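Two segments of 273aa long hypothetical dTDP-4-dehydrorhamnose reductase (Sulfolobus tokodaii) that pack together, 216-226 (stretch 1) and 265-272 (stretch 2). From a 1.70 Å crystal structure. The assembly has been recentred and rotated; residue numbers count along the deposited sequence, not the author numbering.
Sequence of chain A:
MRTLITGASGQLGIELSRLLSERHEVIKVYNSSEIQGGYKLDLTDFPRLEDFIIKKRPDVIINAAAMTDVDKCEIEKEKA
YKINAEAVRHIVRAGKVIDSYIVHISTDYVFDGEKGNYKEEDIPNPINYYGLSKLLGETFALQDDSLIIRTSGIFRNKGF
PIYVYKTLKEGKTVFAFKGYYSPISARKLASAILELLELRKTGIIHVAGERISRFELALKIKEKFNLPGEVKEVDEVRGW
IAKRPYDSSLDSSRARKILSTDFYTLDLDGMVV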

# COMPACT_ATOMS: atom_id res chain seq x y z
N GLU A 216 5.46 14.72 14.39
CA GLU A 216 6.90 14.80 14.26
C GLU A 216 7.26 14.75 12.78
O GLU A 216 8.14 15.49 12.32
CB GLU A 216 7.63 13.69 15.03
CG GLU A 216 9.15 13.80 14.81
CD GLU A 216 9.99 12.68 15.40
OE1 GLU A 216 9.46 11.58 15.66
OE2 GLU A 216 11.23 12.91 15.55
N LEU A 217 6.57 13.89 12.02
CA LEU A 217 6.89 13.76 10.60
C LEU A 217 6.72 15.08 9.86
O LEU A 217 7.58 15.47 9.08
CB LEU A 217 6.05 12.65 9.95
CG LEU A 217 6.25 12.40 8.45
CD1 LEU A 217 7.72 12.15 8.14
CD2 LEU A 217 5.44 11.20 8.02
N ALA A 218 5.62 15.77 10.15
CA ALA A 218 5.29 17.02 9.51
C ALA A 218 6.35 18.08 9.84
O ALA A 218 6.81 18.78 8.95
CB ALA A 218 3.90 17.48 9.95
N LEU A 219 6.75 18.14 11.11
CA LEU A 219 7.76 19.11 11.55
C LEU A 219 9.15 18.79 11.02
O LEU A 219 9.93 19.72 10.75
CB LEU A 219 7.78 19.22 13.08
CG LEU A 219 6.60 19.92 13.74
CD1 LEU A 219 6.69 19.89 15.26
CD2 LEU A 219 6.46 21.35 13.26
N LYS A 220 9.48 17.50 10.88
CA LYS A 220 10.73 17.09 10.23
C LYS A 220 10.74 17.61 8.82
O LYS A 220 11.78 18.15 8.39
CB LYS A 220 10.95 15.57 10.14
CG LYS A 220 11.36 14.90 11.40
CD LYS A 220 11.68 13.44 11.11
CE LYS A 220 13.08 13.32 10.53
NZ LYS A 220 14.06 13.81 11.55
N ILE A 221 9.63 17.47 8.07
CA ILE A 221 9.68 17.95 6.71
C ILE A 221 9.67 19.49 6.65
O ILE A 221 10.36 20.06 5.81
CB ILE A 221 8.72 17.28 5.64
CG1 ILE A 221 7.70 18.25 5.07
CG2 ILE A 221 8.22 15.85 5.98
CD1 ILE A 221 7.10 17.77 3.83
N LYS A 222 8.96 20.14 7.56
CA LYS A 222 9.07 21.61 7.73
C LYS A 222 10.53 22.05 7.97
O LYS A 222 11.02 22.91 7.26
CB LYS A 222 8.15 22.12 8.85
CG LYS A 222 7.99 23.64 8.91
CD LYS A 222 7.02 24.06 9.96
CE LYS A 222 7.29 25.48 10.53
NZ LYS A 222 7.84 26.43 9.55
N GLU A 223 11.19 21.44 8.97
CA GLU A 223 12.60 21.70 9.31
C GLU A 223 13.48 21.41 8.10
O GLU A 223 14.38 22.21 7.77
CB GLU A 223 13.04 20.84 10.51
CG GLU A 223 14.57 20.95 10.93
CD GLU A 223 15.08 19.83 11.89
OE1 GLU A 223 16.08 20.07 12.59
OE2 GLU A 223 14.53 18.68 11.96
N LYS A 224 13.23 20.29 7.44
CA LYS A 224 14.09 19.84 6.33
C LYS A 224 14.22 20.91 5.24
O LYS A 224 15.31 21.11 4.68
CB LYS A 224 13.59 18.52 5.74
CG LYS A 224 14.62 17.82 4.82
CD LYS A 224 14.43 16.31 4.79
CE LYS A 224 15.54 15.60 4.01
NZ LYS A 224 15.17 15.40 2.58
N PHE A 225 13.12 21.59 4.96
CA PHE A 225 13.03 22.49 3.79
C PHE A 225 12.70 23.93 4.16
O PHE A 225 12.30 24.72 3.29
CB PHE A 225 12.00 21.93 2.80
CG PHE A 225 12.27 20.51 2.40
CD1 PHE A 225 13.41 20.20 1.66
CD2 PHE A 225 11.42 19.47 2.78
CE1 PHE A 225 13.70 18.90 1.29
CE2 PHE A 225 11.69 18.14 2.41
CZ PHE A 225 12.86 17.87 1.66
N ASN A 226 12.91 24.26 5.43
CA ASN A 226 12.61 25.60 5.99
C ASN A 226 11.29 26.15 5.53
O ASN A 226 11.19 27.34 5.18
CB ASN A 226 13.73 26.61 5.70
CG ASN A 226 15.11 26.02 5.85
OD1 ASN A 226 15.60 25.79 6.96
ND2 ASN A 226 15.76 25.79 4.73
N THR A 265 14.29 2.90 7.33
CA THR A 265 14.71 4.25 7.68
C THR A 265 13.94 5.27 6.85
O THR A 265 13.82 5.09 5.62
CB THR A 265 16.20 4.41 7.48
OG1 THR A 265 16.84 3.50 8.37
CG2 THR A 265 16.65 5.85 7.82
N LEU A 266 13.40 6.28 7.52
CA LEU A 266 12.60 7.29 6.84
C LEU A 266 13.30 7.78 5.56
O LEU A 266 14.47 8.18 5.59
CB LEU A 266 12.32 8.49 7.73
CG LEU A 266 11.39 9.55 7.10
CD1 LEU A 266 9.97 8.94 6.96
CD2 LEU A 266 11.36 10.83 7.92
N ASP A 267 12.58 7.73 4.45
CA ASP A 267 13.10 8.07 3.16
C ASP A 267 12.38 9.27 2.52
O ASP A 267 11.73 9.13 1.56
CB ASP A 267 13.07 6.84 2.25
CG ASP A 267 13.58 7.11 0.87
OD1 ASP A 267 14.52 7.84 0.72
OD2 ASP A 267 13.02 6.57 -0.05
N LEU A 268 12.56 10.46 3.06
CA LEU A 268 11.97 11.61 2.43
C LEU A 268 12.38 11.94 1.00
O LEU A 268 11.64 12.58 0.30
CB LEU A 268 12.04 12.84 3.31
CG LEU A 268 11.36 12.72 4.66
CD1 LEU A 268 11.59 13.95 5.47
CD2 LEU A 268 9.90 12.47 4.46
N ASP A 269 13.54 11.52 0.58
CA ASP A 269 13.91 11.64 -0.81
C ASP A 269 13.00 10.84 -1.78
O ASP A 269 13.08 10.98 -2.95
CB ASP A 269 15.35 11.21 -1.03
CG ASP A 269 16.39 12.21 -0.50
OD1 ASP A 269 16.08 13.33 -0.16
OD2 ASP A 269 17.53 11.81 -0.47
N GLY A 270 12.15 9.99 -1.22
CA GLY A 270 11.18 9.24 -1.99
C GLY A 270 9.93 10.01 -2.33
O GLY A 270 9.06 9.52 -2.98
N MET A 271 9.87 11.23 -1.83
CA MET A 271 8.78 12.15 -2.19
C MET A 271 8.96 12.61 -3.63
O MET A 271 10.10 12.87 -4.09
CB MET A 271 8.77 13.38 -1.27
CG MET A 271 8.24 13.12 0.11
SD MET A 271 8.07 14.66 1.00
CE MET A 271 9.73 14.84 1.56
N VAL A 272 7.85 12.71 -4.36
CA VAL A 272 7.87 13.15 -5.75
C VAL A 272 7.08 14.43 -5.84
O VAL A 272 5.88 14.48 -5.51
CB VAL A 272 7.43 12.03 -6.72
CG1 VAL A 272 7.28 12.56 -8.15
CG2 VAL A 272 8.45 10.89 -6.69

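What holds the helix against the later segment? Mostly apolar side chains, with Leu-268 at the centre. It is buried, and it loses more surface to the other stretch than any other residue here. Leu-268 CD1 lies 3.9 Å from Ile-221 CG2, and Leu-268 CD2 lies 4.3 Å from Leu-217 CD1. Leu-217 itself starts sideways from its CA, but its end comes nearer, so that its CD1 also meets Leu-266 CD2 at 3.9 Å.

How does the apolar contact continue along the helix? Met-271 takes it up beyond Leu-268. Met-271 SD sits 4.3 Å from Ile-221 CD1, and Met-271 CE lies 3.9 Å from Phe-225 CE2, near the plane of the ring and therefore at its edge. The spacing of Leu-217, Ile-221 and Phe-225, four residues apart, brings successive side chains to the same side, where they meet Leu-266, Leu-268 and Met-271 in turn.

What do the lysines contribute? Both lend their aliphatic carbons to the leucines. Lys-220 CE approaches Leu-266 CD2 at 4.0 Å, and Lys-224 CD packs 3.8 Å from Leu-268 CD1. Lys-224 then carries its amine past that leucine to form a salt bridge, with NZ 3.6 Å from Asp-269 OD1. Both partners of this ion pair are exposed, and the separation is long enough that attraction between charges, rather than a hydrogen bond, describes it.

Does the backbone join the two stretches? No hydrogen bond crosses between them; each satisfies backbone groups within itself. Helical bonds such as Ile-221 N to Leu-217 O, 3.0 Å, order one side, while Met-271 N to Leu-268 O, 3.1 Å, spans the short 3-10 turn on the other. With Ile-221 and Leu-268 CA atoms 8.0 Å apart, side chains fill the gap.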